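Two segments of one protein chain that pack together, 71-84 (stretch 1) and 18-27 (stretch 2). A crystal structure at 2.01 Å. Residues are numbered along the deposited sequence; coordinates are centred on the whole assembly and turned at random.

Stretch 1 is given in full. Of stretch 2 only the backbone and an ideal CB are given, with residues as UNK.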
# COMPACT_ATOMS: atom_id res chain seq x y z
N THR A 71 8.66 -22.23 -17.99
CA THR A 71 9.51 -21.07 -17.60
C THR A 71 9.32 -20.79 -16.10
O THR A 71 8.20 -21.03 -15.61
CB THR A 71 9.14 -19.84 -18.43
OG1 THR A 71 7.79 -19.51 -18.12
CG2 THR A 71 9.28 -20.08 -19.92
N SER A 72 10.29 -20.11 -15.49
CA SER A 72 10.22 -19.61 -14.09
C SER A 72 8.97 -18.75 -13.89
O SER A 72 8.36 -18.85 -12.81
CB SER A 72 11.46 -18.86 -13.74
OG SER A 72 12.61 -19.66 -13.94
N LYS A 73 8.62 -17.90 -14.86
CA LYS A 73 7.47 -16.97 -14.75
C LYS A 73 6.17 -17.79 -14.76
O LYS A 73 5.27 -17.47 -13.96
CB LYS A 73 7.47 -15.95 -15.89
CG LYS A 73 6.52 -14.78 -15.70
CD LYS A 73 6.68 -14.07 -14.36
CE LYS A 73 6.88 -12.57 -14.50
NZ LYS A 73 6.42 -11.85 -13.29
N ASN A 74 6.08 -18.81 -15.61
CA ASN A 74 4.87 -19.65 -15.73
C ASN A 74 4.73 -20.49 -14.46
O ASN A 74 3.58 -20.71 -14.03
CB ASN A 74 4.87 -20.52 -16.99
CG ASN A 74 4.27 -19.81 -18.19
OD1 ASN A 74 3.38 -18.98 -18.04
ND2 ASN A 74 4.78 -20.10 -19.37
N ILE A 75 5.84 -20.95 -13.88
CA ILE A 75 5.82 -21.73 -12.61
C ILE A 75 5.38 -20.81 -11.47
O ILE A 75 4.47 -21.20 -10.72
CB ILE A 75 7.18 -22.39 -12.32
CG1 ILE A 75 7.69 -23.18 -13.53
CG2 ILE A 75 7.09 -23.25 -11.07
CD1 ILE A 75 8.40 -24.46 -13.19
N ALA A 76 5.92 -19.58 -11.44
CA ALA A 76 5.54 -18.56 -10.43
C ALA A 76 4.02 -18.38 -10.43
O ALA A 76 3.45 -18.26 -9.33
CB ALA A 76 6.25 -17.27 -10.72
N LYS A 77 3.40 -18.31 -11.61
CA LYS A 77 1.93 -18.13 -11.78
C LYS A 77 1.19 -19.35 -11.24
O LYS A 77 0.19 -19.17 -10.54
CB LYS A 77 1.58 -17.89 -13.25
CG LYS A 77 0.12 -17.53 -13.51
CD LYS A 77 -0.09 -16.80 -14.82
CE LYS A 77 0.94 -15.73 -15.08
NZ LYS A 77 0.93 -15.28 -16.50
N MET A 78 1.67 -20.56 -11.57
CA MET A 78 1.11 -21.85 -11.07
C MET A 78 1.16 -21.86 -9.54
O MET A 78 0.16 -22.27 -8.91
CB MET A 78 1.89 -23.05 -11.60
CG MET A 78 1.62 -23.36 -13.06
SD MET A 78 2.88 -24.44 -13.79
CE MET A 78 2.07 -24.92 -15.31
N ILE A 79 2.27 -21.39 -8.96
CA ILE A 79 2.46 -21.38 -7.48
C ILE A 79 1.52 -20.34 -6.85
O ILE A 79 0.89 -20.68 -5.83
CB ILE A 79 3.94 -21.13 -7.11
CG1 ILE A 79 4.83 -22.28 -7.58
CG2 ILE A 79 4.09 -20.88 -5.62
CD1 ILE A 79 6.31 -22.05 -7.38
N TYR A 80 1.33 -19.18 -7.49
CA TYR A 80 0.36 -18.15 -7.00
C TYR A 80 -1.07 -18.71 -7.05
O TYR A 80 -1.83 -18.48 -6.10
CB TYR A 80 0.42 -16.87 -7.83
CG TYR A 80 -0.74 -15.93 -7.59
CD1 TYR A 80 -0.75 -15.08 -6.50
CD2 TYR A 80 -1.87 -15.98 -8.38
CE1 TYR A 80 -1.84 -14.27 -6.23
CE2 TYR A 80 -2.96 -15.15 -8.15
CZ TYR A 80 -2.94 -14.30 -7.06
OH TYR A 80 -4.01 -13.49 -6.81
N ASN A 81 -1.42 -19.42 -8.12
CA ASN A 81 -2.79 -19.97 -8.32
C ASN A 81 -3.08 -20.99 -7.22
O ASN A 81 -4.18 -20.92 -6.64
CB ASN A 81 -2.96 -20.55 -9.73
CG ASN A 81 -3.13 -19.47 -10.78
OD1 ASN A 81 -3.50 -18.34 -10.47
ND2 ASN A 81 -2.84 -19.81 -12.03
N TRP A 82 -2.06 -21.73 -6.78
CA TRP A 82 -2.14 -22.69 -5.65
C TRP A 82 -2.34 -21.92 -4.33
O TRP A 82 -3.18 -22.35 -3.52
CB TRP A 82 -0.89 -23.58 -5.61
CG TRP A 82 -0.76 -24.43 -4.38
CD1 TRP A 82 -1.38 -25.63 -4.15
CD2 TRP A 82 0.15 -24.23 -3.28
NE1 TRP A 82 -0.98 -26.14 -2.94
CE2 TRP A 82 -0.03 -25.32 -2.40
CE3 TRP A 82 1.04 -23.22 -2.93
CZ2 TRP A 82 0.68 -25.43 -1.20
CZ3 TRP A 82 1.74 -23.33 -1.75
CH2 TRP A 82 1.55 -24.41 -0.89
N ILE A 83 -1.58 -20.85 -4.12
CA ILE A 83 -1.64 -20.05 -2.86
C ILE A 83 -3.04 -19.45 -2.72
O ILE A 83 -3.63 -19.60 -1.64
CB ILE A 83 -0.55 -18.95 -2.83
CG1 ILE A 83 0.84 -19.54 -2.55
CG2 ILE A 83 -0.92 -17.87 -1.83
CD1 ILE A 83 1.98 -18.60 -2.89
N ILE A 84 -3.51 -18.74 -3.75
CA ILE A 84 -4.66 -17.79 -3.64
C ILE A 84 -5.95 -18.58 -3.39
O ILE A 84 -6.90 -17.99 -2.85
CB ILE A 84 -4.76 -16.90 -4.89
CG1 ILE A 84 -5.55 -15.62 -4.60
CG2 ILE A 84 -5.35 -17.67 -6.06
CD1 ILE A 84 -5.00 -14.81 -3.43
N UNK A 18 3.79 -12.90 -7.72
CA UNK A 18 4.37 -13.69 -8.86
C UNK A 18 5.79 -13.19 -9.13
O UNK A 18 6.67 -14.04 -9.34
CB UNK A 18 3.52 -13.56 -10.12
N UNK A 19 6.00 -11.87 -9.14
CA UNK A 19 7.34 -11.28 -9.39
C UNK A 19 8.30 -11.73 -8.28
O UNK A 19 9.40 -12.19 -8.60
CB UNK A 19 7.27 -9.75 -9.45
N UNK A 20 7.85 -11.65 -7.03
CA UNK A 20 8.63 -12.13 -5.85
C UNK A 20 9.00 -13.61 -6.03
O UNK A 20 10.20 -13.94 -5.90
CB UNK A 20 7.83 -11.95 -4.56
N UNK A 21 8.02 -14.46 -6.34
CA UNK A 21 8.25 -15.93 -6.51
C UNK A 21 9.21 -16.14 -7.69
O UNK A 21 10.14 -16.95 -7.55
CB UNK A 21 6.94 -16.68 -6.75
N UNK A 22 8.96 -15.46 -8.81
CA UNK A 22 9.79 -15.56 -10.04
C UNK A 22 11.26 -15.35 -9.67
O UNK A 22 12.11 -16.17 -10.08
CB UNK A 22 9.35 -14.53 -11.09
N UNK A 23 11.55 -14.27 -8.95
CA UNK A 23 12.93 -13.87 -8.58
C UNK A 23 13.53 -14.91 -7.64
O UNK A 23 14.67 -15.33 -7.89
CB UNK A 23 12.95 -12.49 -7.92
N UNK A 24 12.74 -15.41 -6.68
CA UNK A 24 13.18 -16.43 -5.70
C UNK A 24 13.55 -17.72 -6.44
O UNK A 24 14.64 -18.26 -6.18
CB UNK A 24 12.09 -16.70 -4.66
N UNK A 25 12.74 -18.11 -7.43
CA UNK A 25 12.98 -19.33 -8.26
C UNK A 25 14.24 -19.13 -9.12
O UNK A 25 15.01 -20.10 -9.27
CB UNK A 25 11.78 -19.63 -9.15
N UNK A 26 14.44 -17.92 -9.66
CA UNK A 26 15.57 -17.61 -10.58
C UNK A 26 16.88 -17.51 -9.78
O UNK A 26 17.95 -17.69 -10.38
CB UNK A 26 15.31 -16.31 -11.34
N UNK A 27 16.78 -17.27 -8.47
CA UNK A 27 17.96 -17.08 -7.58
C UNK A 27 18.34 -18.42 -6.94
O UNK A 27 19.47 -18.88 -7.19
CB UNK A 27 17.67 -16.04 -6.50

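Stretch 2 is helical throughout and crosses the helix of stretch 1 at 126° between their N-to-C directions, with an axial closest approach of 8.4 Å. The two backbones come nearest at Ala76, whose methyl leaves room for a close crossing.

At position 18 the CA-to-CB bond points sideways, yet the ideal CB lies 4.6 Å from Ala76 CB and 4.6 Å from Lys73 NZ, beside a hollow lined by Lys73, Ala76, Lys77 and Tyr80. A medium aliphatic chain, leucine, isoleucine or methionine, would fill it. The residue is Ile18, a knob in that hole: CG1 packs 3.7 Å from Tyr80 CB, CD1 reaches 3.8 Å from Lys77 CA, and CG2 lies 3.9 Å from Ala76 CB.

Position 19 points away, but its ideal CB is 4.5 Å from Lys73 NZ, a charge that an acidic or amide side chain could meet by bending back. Glu19 does so with chi2 in p, and Lys73 NZ donates to Glu19 OE1 at 2.7 Å in a salt bridge.

Position 20 points away with nothing of stretch 1 near it, so many residues would serve; it is Cys20.

Position 21 points toward stretch 1, its ideal CB 4.1 Å from Ala76 CB and 5.2 Å from Ile79 CG2. This apolar setting suits isoleucine, leucine, valine or methionine. Ile21 (m, t) sets CG2 3.9 Å from Ala76 CB and extends CD1 to 3.9 Å from Ile79 CG2 and 4.2 Å from Ile83 CD1.

At position 22, directed sideways, the ideal CB is 4.2 Å from Ala76 CB and 4.3 Å from Lys73 CD. A long or flat side chain could run along the first turn of stretch 1, so an aromatic or methionine is plausible. With chi1 in t, the ring of Tyr22 has its edge toward Lys73 N, 3.5 Å from CD1, while CE1 lies 3.7 Å from Ser72 CB.

Positions 23 and 24 have no stretch 1 atom near their ideal CB, so this contact does not restrict the choice; they are His23 and Glu24.

Position 25 points toward stretch 1, its ideal CB 4.7 Å from Ser72 CB, with Ile75 beyond, inviting a branched aliphatic chain. Leu25 places CD1 3.7 Å from Ile75 CG2.

Position 26 is sideways, its ideal CB 5.0 Å from Ser72 OG, a hydroxyl that an acid, amide or other polar chain could engage. Glu26 reaches across, and Ser72 OG donates to Glu26 OE2 at 2.7 Å.

Position 27 is out of reach and permissive; it holds Asn27.

Stretch 2 18-27: IECIYHELEN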
# COMPACT_ATOMS: atom_id res chain seq x y z
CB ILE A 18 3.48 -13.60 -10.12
CG1 ILE A 18 2.21 -14.43 -9.96
CG2 ILE A 18 4.27 -14.00 -11.35
CD1 ILE A 18 1.29 -14.39 -11.17
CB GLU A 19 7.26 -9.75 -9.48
CG GLU A 19 8.54 -9.10 -10.00
CD GLU A 19 8.76 -9.24 -11.51
OE1 GLU A 19 7.89 -9.82 -12.18
OE2 GLU A 19 9.82 -8.79 -11.99
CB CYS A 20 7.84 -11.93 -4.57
SG CYS A 20 8.84 -12.19 -3.08
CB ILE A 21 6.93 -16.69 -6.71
CG1 ILE A 21 6.00 -16.52 -5.50
CG2 ILE A 21 7.20 -18.16 -7.01
CD1 ILE A 21 4.60 -16.98 -5.74
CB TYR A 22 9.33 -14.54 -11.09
CG TYR A 22 10.28 -14.37 -12.25
CD1 TYR A 22 10.41 -15.35 -13.22
CD2 TYR A 22 11.12 -13.27 -12.33
CE1 TYR A 22 11.30 -15.22 -14.27
CE2 TYR A 22 12.03 -13.13 -13.37
CZ TYR A 22 12.10 -14.10 -14.36
OH TYR A 22 12.98 -13.96 -15.40
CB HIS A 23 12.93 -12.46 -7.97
CG HIS A 23 12.69 -11.38 -8.97
ND1 HIS A 23 13.17 -11.45 -10.27
CD2 HIS A 23 12.00 -10.22 -8.89
CE1 HIS A 23 12.77 -10.38 -10.94
NE2 HIS A 23 12.06 -9.61 -10.12
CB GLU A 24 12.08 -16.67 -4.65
CG GLU A 24 12.08 -15.63 -3.54
CD GLU A 24 13.33 -15.63 -2.67
OE1 GLU A 24 14.02 -16.66 -2.63
OE2 GLU A 24 13.62 -14.59 -2.06
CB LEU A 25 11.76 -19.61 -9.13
CG LEU A 25 10.97 -20.87 -8.77
CD1 LEU A 25 10.07 -21.30 -9.92
CD2 LEU A 25 11.90 -22.00 -8.37
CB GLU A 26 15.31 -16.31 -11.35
CG GLU A 26 14.64 -16.53 -12.70
CD GLU A 26 15.45 -17.35 -13.69
OE1 GLU A 26 16.67 -17.13 -13.79
OE2 GLU A 26 14.84 -18.20 -14.38
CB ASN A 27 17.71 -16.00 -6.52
CG ASN A 27 17.62 -14.61 -7.10
OD1 ASN A 27 18.00 -14.39 -8.25
ND2 ASN A 27 17.10 -13.67 -6.33
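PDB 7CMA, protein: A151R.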